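PDB 3VTX: MamA from Candidatus Magnetobacterium bavaricum, which is a tetratricopeptide-repeat protein, an all-helical solenoid of a family that generally serves as a scaffold for protein-protein interactions. Local coordinates for residues His123-Ile127 against Ala150-Lys154. Sequence-based numbering, arbitrary orientation.
Sequences HDKAI and AYEGK
Set the first turn of helix 123-136 against residues 150-154 at the C-terminal end of helix 141-153, His123 and Ala150 in register, CA atoms 5.1 Å apart. Residues 123-127 and 150-153 are helical: Ile127 N bonds to His123 O at 2.9 Å, Lys154 N to Ala150 O at 3.1 Å. His123 (chi1 m, chi2 -61°) lays its ring face over Gly153, whose CA sits 3.8 Å from the ring centroid; a CB there would clash with CE1. ND1 is satisfied by Asp118 of helix 107-119, NE2 by a glycerol, probably from the crystallisation liquor; NE2 to Gly153 O, 3.4 Å, is too badly angled to bond. Lys154 (m, t, p, p) passes His123 to place NZ 2.6 Å from Asp124 OD1, a salt bridge. One turn on, Ile127 (m, t) puts CG1 3.5 Å from Ala150 CB and CD1 3.8 Å from the Tyr151 ring centroid, a CH-pi contact. Where helix B of one TPR meets helix A of the next, apolar and CH-pi contacts thus do the packing and one salt bridge closes the rim.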
ATOM      1  N   HIS A 123     -13.856 -13.252   3.311  1.00 24.33           N
ATOM      2  CA  HIS A 123     -13.866 -12.573   4.624  1.00 23.98           C
ATOM      3  C   HIS A 123     -12.939 -13.225   5.619  1.00 23.87           C
ATOM      4  O   HIS A 123     -12.293 -12.523   6.406  1.00 22.30           O
ATOM      5  CB  HIS A 123     -15.267 -12.556   5.204  1.00 23.30           C
ATOM      6  CG  HIS A 123     -16.284 -12.031   4.272  1.00 25.36           C
ATOM      7  ND1 HIS A 123     -16.222 -10.736   3.786  1.00 29.12           N
ATOM      8  CD2 HIS A 123     -17.366 -12.610   3.681  1.00 27.64           C
ATOM      9  CE1 HIS A 123     -17.236 -10.543   2.947  1.00 27.21           C
ATOM     10  NE2 HIS A 123     -17.966 -11.640   2.900  1.00 28.20           N
ATOM     11  N   ASP A 124     -12.825 -14.572   5.622  1.00 25.37           N
ATOM     12  CA  ASP A 124     -11.914 -15.166   6.565  1.00 26.74           C
ATOM     13  C   ASP A 124     -10.434 -14.894   6.288  1.00 24.37           C
ATOM     14  O   ASP A 124      -9.670 -14.635   7.199  1.00 26.76           O
ATOM     15  CB  ASP A 124     -12.064 -16.676   6.580  1.00 27.84           C
ATOM     16  CG  ASP A 124     -13.418 -17.144   7.059  1.00 30.32           C
ATOM     17  OD1 ASP A 124     -14.050 -16.533   7.894  1.00 33.27           O
ATOM     18  OD2 ASP A 124     -13.846 -18.211   6.576  1.00 40.81           O
ATOM     19  N   LYS A 125     -10.048 -14.919   5.046  1.00 26.26           N
ATOM     20  CA  LYS A 125      -8.705 -14.465   4.667  1.00 25.92           C
ATOM     21  C   LYS A 125      -8.436 -13.030   5.019  1.00 24.90           C
ATOM     22  O   LYS A 125      -7.332 -12.671   5.385  1.00 24.05           O
ATOM     23  CB  LYS A 125      -8.426 -14.716   3.207  1.00 26.56           C
ATOM     24  CG  LYS A 125      -8.264 -16.289   2.906  1.00 30.27           C
ATOM     25  CD  LYS A 125      -7.750 -16.550   1.580  1.00 35.37           C
ATOM     26  CE  LYS A 125      -7.477 -18.112   1.466  1.00 41.53           C
ATOM     27  NZ  LYS A 125      -7.281 -18.311   0.046  1.00 47.00           N
ATOM     28  N   ALA A 126      -9.450 -12.201   4.835  1.00 24.02           N
ATOM     29  CA  ALA A 126      -9.300 -10.824   5.248  1.00 22.36           C
ATOM     30  C   ALA A 126      -9.092 -10.672   6.740  1.00 22.60           C
ATOM     31  O   ALA A 126      -8.178  -9.943   7.172  1.00 22.74           O
ATOM     32  CB  ALA A 126     -10.506 -10.032   4.769  1.00 20.62           C
ATOM     33  N   ILE A 127      -9.915 -11.353   7.541  1.00 22.41           N
ATOM     34  CA  ILE A 127      -9.785 -11.274   8.984  1.00 22.62           C
ATOM     35  C   ILE A 127      -8.351 -11.723   9.380  1.00 23.63           C
ATOM     36  O   ILE A 127      -7.759 -11.103  10.277  1.00 25.33           O
ATOM     37  CB  ILE A 127     -10.885 -12.022   9.683  1.00 23.21           C
ATOM     38  CG1 ILE A 127     -12.221 -11.322   9.432  1.00 22.99           C
ATOM     39  CG2 ILE A 127     -10.539 -12.162  11.225  1.00 25.72           C
ATOM     40  CD1 ILE A 127     -13.499 -12.234   9.646  1.00 24.26           C
ATOM     41  N   ALA A 150     -15.800  -7.264   7.902  1.00 19.51           N
ATOM     42  CA  ALA A 150     -15.638  -8.663   7.408  1.00 21.78           C
ATOM     43  C   ALA A 150     -16.581  -9.603   8.114  1.00 21.52           C
ATOM     44  O   ALA A 150     -17.182 -10.485   7.458  1.00 22.55           O
ATOM     45  CB  ALA A 150     -14.184  -9.143   7.495  1.00 19.02           C
ATOM     46  N   TYR A 151     -16.733  -9.470   9.427  1.00 21.59           N
ATOM     47  CA  TYR A 151     -17.716 -10.278  10.155  1.00 23.52           C
ATOM     48  C   TYR A 151     -19.148 -10.001   9.715  1.00 24.63           C
ATOM     49  O   TYR A 151     -19.912 -10.941   9.573  1.00 25.22           O
ATOM     50  CB  TYR A 151     -17.590 -10.110  11.686  1.00 22.16           C
ATOM     51  CG  TYR A 151     -16.535 -10.982  12.223  1.00 22.56           C
ATOM     52  CD1 TYR A 151     -16.667 -12.377  12.230  1.00 25.30           C
ATOM     53  CD2 TYR A 151     -15.394 -10.437  12.843  1.00 25.47           C
ATOM     54  CE1 TYR A 151     -15.645 -13.156  12.736  1.00 28.42           C
ATOM     55  CE2 TYR A 151     -14.375 -11.226  13.349  1.00 27.96           C
ATOM     56  CZ  TYR A 151     -14.525 -12.586  13.332  1.00 30.09           C
ATOM     57  OH  TYR A 151     -13.510 -13.402  13.775  1.00 29.36           O
ATOM     58  N   GLU A 152     -19.512  -8.733   9.464  1.00 22.95           N
ATOM     59  CA  GLU A 152     -20.808  -8.440   8.866  1.00 23.78           C
ATOM     60  C   GLU A 152     -20.952  -9.152   7.508  1.00 25.24           C
ATOM     61  O   GLU A 152     -22.047  -9.649   7.185  1.00 24.76           O
ATOM     62  CB  GLU A 152     -21.033  -6.916   8.779  1.00 25.27           C
ATOM     63  CG  GLU A 152     -22.022  -6.512   7.680  1.00 27.51           C
ATOM     64  CD  GLU A 152     -23.520  -6.546   8.059  1.00 34.82           C
ATOM     65  OE1 GLU A 152     -23.786  -7.135   9.112  1.00 36.18           O
ATOM     66  OE2 GLU A 152     -24.381  -5.967   7.231  1.00 35.64           O
ATOM     67  N   GLY A 153     -19.871  -9.194   6.739  1.00 21.78           N
ATOM     68  CA  GLY A 153     -19.859  -9.859   5.438  1.00 23.75           C
ATOM     69  C   GLY A 153     -20.189 -11.345   5.554  1.00 25.92           C
ATOM     70  O   GLY A 153     -20.853 -11.914   4.687  1.00 28.97           O
ATOM     71  N   LYS A 154     -19.751 -11.932   6.649  1.00 23.52           N
ATOM     72  CA  LYS A 154     -20.061 -13.368   6.973  1.00 25.38           C
ATOM     73  C   LYS A 154     -21.418 -13.605   7.575  1.00 27.21           C
ATOM     74  O   LYS A 154     -21.780 -14.752   7.920  1.00 27.96           O
ATOM     75  CB  LYS A 154     -19.021 -13.850   8.041  1.00 27.10           C
ATOM     76  CG  LYS A 154     -17.713 -13.951   7.524  1.00 27.04           C
ATOM     77  CD  LYS A 154     -16.629 -14.319   8.570  1.00 30.99           C
ATOM     78  CE  LYS A 154     -16.870 -15.646   9.342  1.00 37.88           C
ATOM     79  NZ  LYS A 154     -16.490 -16.791   8.599  1.00 36.33           N
TER